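Long-range contacts in probable fumarate reductase Ifc3 (Shewanella frigidimarina, PDB 1QO8), which catalyses the essentially one-way reduction of fumarate to succinate in vitro, using FAD and four covalently bound c-type hemes: residues 165-170 with 213-218; 204-209 with 549-554; 219-224 with 254-259. One frame throughout, in Å; residues are numbered along the deposited sequence.

Contact 1: 165-170 with 213-218; sequences GGMNAV and DGVQWL. With FAD (flavin-adenine dinucleotide), chain G.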
loop_
_atom_site.group_PDB
_atom_site.type_symbol
_atom_site.label_atom_id
_atom_site.label_comp_id
_atom_site.label_asym_id
_atom_site.label_seq_id
_atom_site.Cartn_x
_atom_site.Cartn_y
_atom_site.Cartn_z
ATOM N N GLY A 165 -25.601 -9.223 9.396
ATOM C CA GLY A 165 -25.229 -10.363 10.245
ATOM C C GLY A 165 -24.784 -9.879 11.618
ATOM O O GLY A 165 -23.689 -10.265 12.032
ATOM N N GLY A 166 -25.448 -8.930 12.204
ATOM C CA GLY A 166 -25.245 -8.324 13.430
ATOM C C GLY A 166 -23.901 -7.937 13.984
ATOM O O GLY A 166 -22.909 -7.821 13.284
ATOM N N MET A 167 -23.828 -7.863 15.293
ATOM C CA MET A 167 -22.782 -7.264 16.095
ATOM C C MET A 167 -22.302 -8.269 17.145
ATOM O O MET A 167 -23.122 -8.858 17.871
ATOM C CB MET A 167 -23.422 -6.040 16.772
ATOM C CG MET A 167 -22.451 -5.329 17.704
ATOM S SD MET A 167 -22.887 -3.733 18.367
ATOM C CE MET A 167 -21.538 -3.496 19.511
ATOM N N ASN A 168 -21.032 -8.614 17.105
ATOM C CA ASN A 168 -20.341 -9.443 18.073
ATOM C C ASN A 168 -20.148 -8.727 19.390
ATOM O O ASN A 168 -19.870 -7.530 19.477
ATOM C CB ASN A 168 -18.964 -9.913 17.492
ATOM C CG ASN A 168 -19.151 -10.904 16.378
ATOM O OD1 ASN A 168 -20.217 -11.541 16.262
ATOM N ND2 ASN A 168 -18.216 -11.123 15.461
ATOM N N ALA A 169 -20.474 -9.417 20.479
ATOM C CA ALA A 169 -20.145 -8.894 21.826
ATOM C C ALA A 169 -19.985 -10.087 22.776
ATOM O O ALA A 169 -20.480 -11.194 22.546
ATOM C CB ALA A 169 -21.199 -7.945 22.331
ATOM N N VAL A 170 -19.257 -9.902 23.848
ATOM C CA VAL A 170 -18.988 -10.939 24.820
ATOM C C VAL A 170 -19.511 -10.426 26.172
ATOM O O VAL A 170 -19.176 -9.297 26.476
ATOM C CB VAL A 170 -17.497 -11.268 24.980
ATOM C CG1 VAL A 170 -16.556 -10.095 25.162
ATOM C CG2 VAL A 170 -17.340 -12.138 26.255
ATOM N N ASP A 213 -21.020 -3.258 26.391
ATOM C CA ASP A 213 -21.327 -1.850 26.589
ATOM C C ASP A 213 -21.814 -1.210 25.298
ATOM O O ASP A 213 -22.818 -0.542 25.410
ATOM C CB ASP A 213 -20.092 -1.087 27.069
ATOM C CG ASP A 213 -20.470 -0.130 28.184
ATOM O OD1 ASP A 213 -21.579 -0.109 28.771
ATOM O OD2 ASP A 213 -19.522 0.596 28.522
ATOM N N GLY A 214 -21.194 -1.464 24.142
ATOM C CA GLY A 214 -21.758 -0.952 22.891
ATOM C C GLY A 214 -23.150 -1.480 22.557
ATOM O O GLY A 214 -23.937 -0.696 22.026
ATOM N N VAL A 215 -23.457 -2.762 22.768
ATOM C CA VAL A 215 -24.756 -3.345 22.489
ATOM C C VAL A 215 -25.796 -2.668 23.410
ATOM O O VAL A 215 -26.818 -2.197 22.936
ATOM C CB VAL A 215 -24.792 -4.867 22.699
ATOM C CG1 VAL A 215 -26.234 -5.443 22.751
ATOM C CG2 VAL A 215 -23.988 -5.591 21.582
ATOM N N GLN A 216 -25.415 -2.525 24.685
ATOM C CA GLN A 216 -26.182 -1.799 25.656
ATOM C C GLN A 216 -26.442 -0.341 25.325
ATOM O O GLN A 216 -27.584 0.140 25.405
ATOM C CB GLN A 216 -25.461 -1.815 27.005
ATOM C CG GLN A 216 -25.690 -3.088 27.794
ATOM C CD GLN A 216 -24.782 -3.032 29.016
ATOM O OE1 GLN A 216 -25.143 -2.416 30.034
ATOM N NE2 GLN A 216 -23.609 -3.614 28.945
ATOM N N TRP A 217 -25.388 0.332 24.894
ATOM C CA TRP A 217 -25.512 1.675 24.338
ATOM C C TRP A 217 -26.494 1.723 23.207
ATOM O O TRP A 217 -27.349 2.589 23.163
ATOM C CB TRP A 217 -24.111 2.146 23.942
ATOM C CG TRP A 217 -24.069 3.244 22.908
ATOM C CD1 TRP A 217 -23.735 3.177 21.601
ATOM C CD2 TRP A 217 -24.434 4.606 23.153
ATOM N NE1 TRP A 217 -23.828 4.417 20.980
ATOM C CE2 TRP A 217 -24.245 5.324 21.949
ATOM C CE3 TRP A 217 -24.877 5.292 24.289
ATOM C CZ2 TRP A 217 -24.498 6.672 21.869
ATOM C CZ3 TRP A 217 -25.113 6.642 24.192
ATOM C CH2 TRP A 217 -24.966 7.320 22.982
ATOM N N LEU A 218 -26.444 0.804 22.219
ATOM C CA LEU A 218 -27.456 0.888 21.143
ATOM C C LEU A 218 -28.880 0.637 21.652
ATOM O O LEU A 218 -29.840 1.233 21.125
ATOM C CB LEU A 218 -27.064 -0.040 20.002
ATOM C CG LEU A 218 -25.718 0.309 19.315
ATOM C CD1 LEU A 218 -25.235 -0.821 18.422
ATOM C CD2 LEU A 218 -25.840 1.608 18.536
HETATM P PA FAD G . -19.931 3.241 6.413
HETATM O O1A FAD G . -21.161 2.676 7.053
HETATM O O2A FAD G . -19.640 2.983 5.115
HETATM O O5B FAD G . -20.326 4.756 6.274
HETATM C C5B FAD G . -19.363 5.810 5.861
HETATM C C4B FAD G . -20.196 7.165 5.610
HETATM O O4B FAD G . -19.126 8.152 5.204
HETATM C C3B FAD G . -21.080 7.057 4.324
HETATM O O3B FAD G . -22.423 7.221 4.423
HETATM C C2B FAD G . -20.261 7.796 3.203
HETATM O O2B FAD G . -21.063 8.440 2.183
HETATM C C1B FAD G . -19.661 8.875 4.024
HETATM N N9A FAD G . -18.443 9.443 3.432
HETATM C C8A FAD G . -17.454 8.804 2.728
HETATM N N7A FAD G . -16.574 9.636 2.242
HETATM C C5A FAD G . -16.990 10.902 2.642
HETATM C C6A FAD G . -16.500 12.248 2.356
HETATM N N6A FAD G . -15.440 12.504 1.641
HETATM N N1A FAD G . -17.197 13.238 2.968
HETATM C C2A FAD G . -18.368 13.029 3.661
HETATM N N3A FAD G . -18.900 11.821 3.952
HETATM C C4A FAD G . -18.172 10.820 3.387
HETATM N N1 FAD G . -19.927 -6.352 9.247
HETATM C C2 FAD G . -20.296 -6.894 10.376
HETATM O O2 FAD G . -19.692 -6.940 11.396
HETATM N N3 FAD G . -21.560 -7.539 10.537
HETATM C C4 FAD G . -22.377 -7.539 9.411
HETATM O O4 FAD G . -23.433 -8.104 9.456
HETATM C C4X FAD G . -21.909 -6.980 8.144
HETATM N N5 FAD G . -22.684 -7.047 7.051
HETATM C C5X FAD G . -22.300 -6.464 5.891
HETATM C C6 FAD G . -23.165 -6.557 4.791
HETATM C C7 FAD G . -22.808 -5.968 3.602
HETATM C C7M FAD G . -23.675 -6.020 2.384
HETATM C C8 FAD G . -21.568 -5.236 3.542
HETATM C C8M FAD G . -21.202 -4.530 2.272
HETATM C C9 FAD G . -20.735 -5.118 4.625
HETATM C C9A FAD G . -21.063 -5.714 5.820
HETATM N N10 FAD G . -20.275 -5.691 6.988
HETATM C C10 FAD G . -20.652 -6.293 8.126
HETATM C "C1'" FAD G . -19.194 -4.664 7.130
HETATM C "C2'" FAD G . -19.703 -3.481 8.021
HETATM O "O2'" FAD G . -21.079 -3.331 7.534
HETATM C "C3'" FAD G . -18.972 -2.224 7.488
HETATM O "O3'" FAD G . -17.552 -2.372 7.614
HETATM C "C4'" FAD G . -19.176 -1.104 8.563
HETATM O "O4'" FAD G . -20.607 -0.825 8.499
HETATM C "C5'" FAD G . -18.426 0.160 8.010
HETATM O "O5'" FAD G . -19.004 1.317 8.888
HETATM P P FAD G . -18.456 2.754 8.811
HETATM O O1P FAD G . -19.255 3.514 9.844
HETATM O O2P FAD G . -17.077 2.592 8.939
HETATM O O3P FAD G . -18.674 3.122 7.426
#

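Contact 2: 204-209 with 549-554; sequences VTILAE and VVFGRI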
loop_
_atom_site.group_PDB
_atom_site.type_symbol
_atom_site.label_atom_id
_atom_site.label_comp_id
_atom_site.label_asym_id
_atom_site.label_seq_id
_atom_site.Cartn_x
_atom_site.Cartn_y
_atom_site.Cartn_z
ATOM N N VAL A 204 -7.912 -5.069 19.432
ATOM C CA VAL A 204 -8.751 -6.242 19.598
ATOM C C VAL A 204 -9.262 -6.395 21.018
ATOM O O VAL A 204 -10.435 -6.769 21.194
ATOM C CB VAL A 204 -8.083 -7.543 19.110
ATOM C CG1 VAL A 204 -8.961 -8.765 19.211
ATOM C CG2 VAL A 204 -7.756 -7.316 17.622
ATOM N N THR A 205 -8.365 -6.198 21.996
ATOM C CA THR A 205 -8.730 -6.238 23.405
ATOM C C THR A 205 -9.783 -5.223 23.797
ATOM O O THR A 205 -10.771 -5.569 24.450
ATOM C CB THR A 205 -7.418 -6.059 24.263
ATOM O OG1 THR A 205 -6.579 -7.180 23.910
ATOM C CG2 THR A 205 -7.697 -6.078 25.745
ATOM N N ILE A 206 -9.652 -3.971 23.423
ATOM C CA ILE A 206 -10.685 -2.951 23.579
ATOM C C ILE A 206 -11.992 -3.292 22.875
ATOM O O ILE A 206 -13.082 -3.100 23.456
ATOM C CB ILE A 206 -10.177 -1.605 23.049
ATOM C CG1 ILE A 206 -9.062 -1.180 24.050
ATOM C CG2 ILE A 206 -11.250 -0.550 22.907
ATOM C CD1 ILE A 206 -8.450 0.160 23.785
ATOM N N LEU A 207 -11.857 -3.787 21.644
ATOM C CA LEU A 207 -13.022 -4.276 20.925
ATOM C C LEU A 207 -13.776 -5.293 21.800
ATOM O O LEU A 207 -14.945 -5.053 22.082
ATOM C CB LEU A 207 -12.696 -4.916 19.564
ATOM C CG LEU A 207 -13.946 -5.319 18.789
ATOM C CD1 LEU A 207 -14.755 -4.071 18.491
ATOM C CD2 LEU A 207 -13.607 -6.065 17.478
ATOM N N ALA A 208 -13.097 -6.337 22.261
ATOM C CA ALA A 208 -13.704 -7.362 23.087
ATOM C C ALA A 208 -14.269 -6.765 24.376
ATOM O O ALA A 208 -15.419 -6.999 24.721
ATOM C CB ALA A 208 -12.729 -8.483 23.482
ATOM N N GLU A 209 -13.472 -5.951 25.057
ATOM C CA GLU A 209 -13.824 -5.488 26.378
ATOM C C GLU A 209 -15.045 -4.599 26.405
ATOM O O GLU A 209 -15.733 -4.576 27.417
ATOM C CB GLU A 209 -12.645 -4.721 26.989
ATOM C CG GLU A 209 -11.625 -5.741 27.525
ATOM C CD GLU A 209 -10.370 -5.038 28.026
ATOM O OE1 GLU A 209 -10.174 -3.839 27.787
ATOM O OE2 GLU A 209 -9.573 -5.750 28.687
ATOM N N VAL A 549 -19.119 0.661 16.492
ATOM C CA VAL A 549 -19.707 1.161 17.721
ATOM C C VAL A 549 -18.613 1.472 18.746
ATOM O O VAL A 549 -18.528 2.545 19.349
ATOM C CB VAL A 549 -20.735 0.194 18.352
ATOM C CG1 VAL A 549 -21.249 0.755 19.656
ATOM C CG2 VAL A 549 -21.886 -0.005 17.353
ATOM N N VAL A 550 -17.771 0.505 19.023
ATOM C CA VAL A 550 -16.796 0.668 20.084
ATOM C C VAL A 550 -15.826 1.826 19.741
ATOM O O VAL A 550 -15.512 2.626 20.615
ATOM C CB VAL A 550 -16.027 -0.630 20.274
ATOM C CG1 VAL A 550 -14.760 -0.442 21.090
ATOM C CG2 VAL A 550 -16.888 -1.706 20.934
ATOM N N PHE A 551 -15.250 1.861 18.542
ATOM C CA PHE A 551 -14.203 2.852 18.299
ATOM C C PHE A 551 -14.865 4.140 17.837
ATOM O O PHE A 551 -14.280 5.223 17.896
ATOM C CB PHE A 551 -13.145 2.335 17.301
ATOM C CG PHE A 551 -12.191 1.388 18.000
ATOM C CD1 PHE A 551 -11.230 1.859 18.884
ATOM C CD2 PHE A 551 -12.309 0.018 17.774
ATOM C CE1 PHE A 551 -10.429 0.967 19.576
ATOM C CE2 PHE A 551 -11.477 -0.868 18.450
ATOM C CZ PHE A 551 -10.542 -0.405 19.356
ATOM N N GLY A 552 -16.081 4.052 17.266
ATOM C CA GLY A 552 -16.825 5.267 16.912
ATOM C C GLY A 552 -17.052 6.066 18.188
ATOM O O GLY A 552 -16.849 7.299 18.165
ATOM N N ARG A 553 -17.339 5.377 19.308
ATOM C CA ARG A 553 -17.678 6.084 20.532
ATOM C C ARG A 553 -16.346 6.571 21.165
ATOM O O ARG A 553 -16.324 7.624 21.779
ATOM C CB ARG A 553 -18.381 5.214 21.588
ATOM C CG ARG A 553 -19.734 4.625 21.159
ATOM C CD ARG A 553 -20.231 3.569 22.134
ATOM N NE ARG A 553 -20.716 4.227 23.365
ATOM C CZ ARG A 553 -20.870 3.550 24.508
ATOM N NH1 ARG A 553 -20.609 2.240 24.649
ATOM N NH2 ARG A 553 -21.356 4.203 25.555
ATOM N N ILE A 554 -15.282 5.750 21.070
ATOM C CA ILE A 554 -13.978 6.213 21.565
ATOM C C ILE A 554 -13.476 7.409 20.765
ATOM O O ILE A 554 -13.046 8.410 21.405
ATOM C CB ILE A 554 -12.964 5.063 21.596
ATOM C CG1 ILE A 554 -13.289 4.057 22.676
ATOM C CG2 ILE A 554 -11.563 5.625 21.889
ATOM C CD1 ILE A 554 -12.605 2.714 22.533
#

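Contact 3: 219-224 with 254-259; sequences ESLGAN and DTLRKA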
loop_
_atom_site.group_PDB
_atom_site.type_symbol
_atom_site.label_atom_id
_atom_site.label_comp_id
_atom_site.label_asym_id
_atom_site.label_seq_id
_atom_site.Cartn_x
_atom_site.Cartn_y
_atom_site.Cartn_z
ATOM N N GLU A 219 -29.017 -0.320 22.570
ATOM C CA GLU A 219 -30.239 -0.633 23.253
ATOM C C GLU A 219 -30.771 0.537 24.098
ATOM O O GLU A 219 -31.951 0.782 23.930
ATOM C CB GLU A 219 -30.097 -1.797 24.278
ATOM C CG GLU A 219 -29.988 -3.067 23.404
ATOM C CD GLU A 219 -29.538 -4.223 24.261
ATOM O OE1 GLU A 219 -28.709 -3.976 25.169
ATOM O OE2 GLU A 219 -30.053 -5.339 24.076
ATOM N N SER A 220 -29.921 1.261 24.803
ATOM C CA SER A 220 -30.426 2.485 25.426
ATOM C C SER A 220 -31.032 3.425 24.395
ATOM O O SER A 220 -31.844 4.257 24.792
ATOM C CB SER A 220 -29.388 3.275 26.191
ATOM O OG SER A 220 -28.277 3.680 25.402
ATOM N N LEU A 221 -30.720 3.392 23.109
ATOM C CA LEU A 221 -31.250 4.331 22.151
ATOM C C LEU A 221 -32.474 3.698 21.540
ATOM O O LEU A 221 -32.967 4.408 20.683
ATOM C CB LEU A 221 -30.210 4.641 21.044
ATOM C CG LEU A 221 -28.832 5.084 21.572
ATOM C CD1 LEU A 221 -27.786 5.391 20.473
ATOM C CD2 LEU A 221 -28.967 6.283 22.520
ATOM N N GLY A 222 -32.832 2.435 21.878
ATOM C CA GLY A 222 -34.044 1.901 21.299
ATOM C C GLY A 222 -33.837 0.738 20.327
ATOM O O GLY A 222 -34.839 0.225 19.794
ATOM N N ALA A 223 -32.580 0.372 20.061
ATOM C CA ALA A 223 -32.364 -0.722 19.152
ATOM C C ALA A 223 -32.719 -2.055 19.793
ATOM O O ALA A 223 -32.497 -2.265 20.988
ATOM C CB ALA A 223 -30.920 -0.807 18.686
ATOM N N ASN A 224 -33.276 -2.940 18.977
ATOM C CA ASN A 224 -33.438 -4.304 19.477
ATOM C C ASN A 224 -32.289 -5.176 18.928
ATOM O O ASN A 224 -32.104 -5.303 17.744
ATOM C CB ASN A 224 -34.822 -4.848 19.136
ATOM C CG ASN A 224 -35.020 -6.253 19.714
ATOM O OD1 ASN A 224 -34.396 -7.241 19.335
ATOM N ND2 ASN A 224 -35.968 -6.377 20.668
ATOM N N ASP A 254 -31.213 3.085 11.581
ATOM C CA ASP A 254 -32.502 3.728 11.953
ATOM C C ASP A 254 -32.383 4.250 13.381
ATOM O O ASP A 254 -32.747 5.410 13.684
ATOM C CB ASP A 254 -33.738 2.858 11.766
ATOM C CG ASP A 254 -34.094 2.645 10.301
ATOM O OD1 ASP A 254 -33.537 3.183 9.305
ATOM O OD2 ASP A 254 -35.027 1.868 9.956
ATOM N N THR A 255 -31.802 3.487 14.305
ATOM C CA THR A 255 -31.737 3.875 15.695
ATOM C C THR A 255 -30.796 5.076 15.907
ATOM O O THR A 255 -31.087 5.961 16.682
ATOM C CB THR A 255 -31.225 2.728 16.571
ATOM O OG1 THR A 255 -32.121 1.655 16.351
ATOM C CG2 THR A 255 -31.244 3.100 18.029
ATOM N N LEU A 256 -29.643 5.088 15.229
ATOM C CA LEU A 256 -28.672 6.148 15.342
ATOM C C LEU A 256 -29.193 7.405 14.625
ATOM O O LEU A 256 -28.987 8.453 15.202
ATOM C CB LEU A 256 -27.295 5.709 14.786
ATOM C CG LEU A 256 -26.636 4.560 15.518
ATOM C CD1 LEU A 256 -25.609 3.851 14.595
ATOM C CD2 LEU A 256 -25.990 4.965 16.869
ATOM N N ARG A 257 -29.889 7.332 13.490
ATOM C CA ARG A 257 -30.478 8.483 12.884
ATOM C C ARG A 257 -31.474 9.193 13.840
ATOM O O ARG A 257 -31.482 10.439 13.909
ATOM C CB ARG A 257 -31.289 8.219 11.610
ATOM C CG ARG A 257 -30.470 7.739 10.431
ATOM C CD ARG A 257 -31.380 7.231 9.319
ATOM N NE ARG A 257 -30.632 7.114 8.071
ATOM C CZ ARG A 257 -31.229 6.601 7.013
ATOM N NH1 ARG A 257 -32.479 6.111 7.115
ATOM N NH2 ARG A 257 -30.618 6.478 5.860
ATOM N N LYS A 258 -32.387 8.405 14.415
ATOM C CA LYS A 258 -33.328 8.989 15.356
ATOM C C LYS A 258 -32.608 9.539 16.584
ATOM O O LYS A 258 -32.883 10.702 16.907
ATOM C CB LYS A 258 -34.441 8.053 15.867
ATOM C CG LYS A 258 -35.222 7.581 14.629
ATOM C CD LYS A 258 -36.699 7.487 14.937
ATOM C CE LYS A 258 -37.560 7.457 13.657
ATOM N NZ LYS A 258 -38.993 7.519 14.193
ATOM N N ALA A 259 -31.685 8.832 17.190
ATOM C CA ALA A 259 -30.970 9.451 18.308
ATOM C C ALA A 259 -30.142 10.661 17.896
ATOM O O ALA A 259 -30.113 11.580 18.743
ATOM C CB ALA A 259 -30.139 8.458 19.091
#

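Contact 1: 165-170 with 213-218
A very short hydrogen bond, 2.4 Å from Gly-165 N to FAD O4, marks the flavin end of segment 165-170. One residue on, FAD N3 donates to Gly-166 O over 3.1 Å, so backbone atoms alone meet a carbonyl and the adjoining N-H of the flavin. A side chain on Gly-165 would collide with FAD O4, and the positive phi of Gly-166 suits a residue without one. From there the segment turns apolar side chains onto helix 201-220. Met-167 has CG anti to the backbone N (chi1 178°) and stays extended, reaching the helix with its SD and CE. The side chain crosses Leu-218 obliquely, Met-167 SD 3.7 Å from Leu-218 CD1. It runs past Val-215 in the opposite direction, Met-167 CE 3.8 Å from Val-215 CG2, and leaves little room for a CB on Gly-214. Val-215 CG2 also takes Ala-169 CB at 3.7 Å, one methyl thus serving both Met-167 and the residue just past the strand. Ile-545 and Val-549 of helix 543-563 add to the packing around Met-167. The chemistry is therefore divided: two backbone bonds hold the O4/N3 side of the flavin, whereas buried methyl, thioether and isobutyl groups pack the segment on the helix.

Contact 2: 204-209 with 549-554
Helices 201-220 and 543-563 cross close to a right angle, the short segments 204-209 and 549-554 making 102° between their directions with axes 9.7 Å apart. The contact is wholly apolar and centres on Ile-206. Its CG2, anti to the backbone N, points into a pocket lined by Val-550, Phe-551 and Ile-554, the last two three residues apart: Phe-551 CZ lies 3.6 Å from this methyl, and Ile-554 CD1 is equally near to Ile-206 CG2 at 3.6 Å. The phenyl group, with CG anti to its carbonyl carbon (chi1 -78°), crosses Ile-206 at about a right angle and brings CZ and CE1 up to the Ile-206 methyl. Val-550 straddles the neighbouring pair with its two methyls. Val-550 CG1, anti to the backbone N, stands 3.9 Å from Ile-206 O and lies over one face of the Phe-551 ring, offset toward the rim. Val-550 CG2 meets Leu-207 CD1 at 4.0 Å, the two side chains crossing nearly perpendicularly. An alanine in place of Val-550 would probably loosen the crossing, since both of these methyl contacts and the cover on that ring face would be lost. Farther along the same helix pair, Val-549 touches Trp-217 and Leu-218, and also Ser-131 and Asn-135 of helix 131-143. Ala-208, pointing away from the crossing, packs on Val-184, Phe-187 and Ile-188, so helix 201-220 lies between helix 543-563 and helix 184-194, while Phe-551 extends to Ala-527, just past strand 524-526.

Contact 3: 219-224 with 254-259
A Schellman motif ends helix 201-220 here, and the turn it makes is laid against the side of helix 248-262 in the flavoprotein part of the chain. The backbone bonds come first: Gly-222 N donates to Glu-219 O at 2.8 Å, and Ala-223 N probably bonds to Leu-218 O. Gly-222 takes a phi of 113°, where a side chain would collide with the carbonyl oxygen of Leu-221, which leaves room for glycine alone. Polar groups act beside the interface. Thr-255 OG1 is hydrogen-bonded to Glu-251 O within its own helix, and Glu-251 OE2 accepts from Asn-224 N, a polar tie between helix and turn. On another side of the helix, Arg-257 and Asp-254 form a long pairing of charges only, Asp-254 having its salt bridge with Lys-246, while Arg-257 hydrogen-bonds through NH1 to Leu-60 O of the cytochrome part. Apolar packing joins the turn to the helix. Leu-221, with CG anti to its carbonyl carbon, crosses Leu-256 obliquely, Leu-221 CD1 4.0 Å from Leu-256 CD2, and the same methyl rests 4.1 Å from Ala-259 CB, about one helical turn further on. Leu-256 itself points its CB away and bends back to make this contact, continuing onto Phe-134 and Leu-138 of helix 131-143. Thr-255 wedges between the turn residues: its OG1 sits 3.6 Å from Ala-223 CB, and its methyl, anti to the backbone N, fits against the turn with Thr-255 CG2 3.5 Å from Leu-221 CB and 3.4 Å from Leu-221 O.

In the fold
All three contacts draw on helix 201-220, taken in turn from near its N-terminal end to its C-terminal end: contact 2 at 204-209, contact 1 at 213-218, contact 3 where it stops. Contacts 1 and 2 are buried, their centres 10 Å apart, and meet where Val-170 CG1 packs on Ala-208 O. Contact 3 is partly buried and leans on contact 1 through Leu-218 and Leu-256. Packing across every interface is mainly apolar, but the setting differs: contact 1 has the flavin at its strand end, contact 2 is a bare helix crossing, and contact 3 adds a backbone turn, with polar and charged groups beside it, one of which, Arg-257, reaches the cytochrome part.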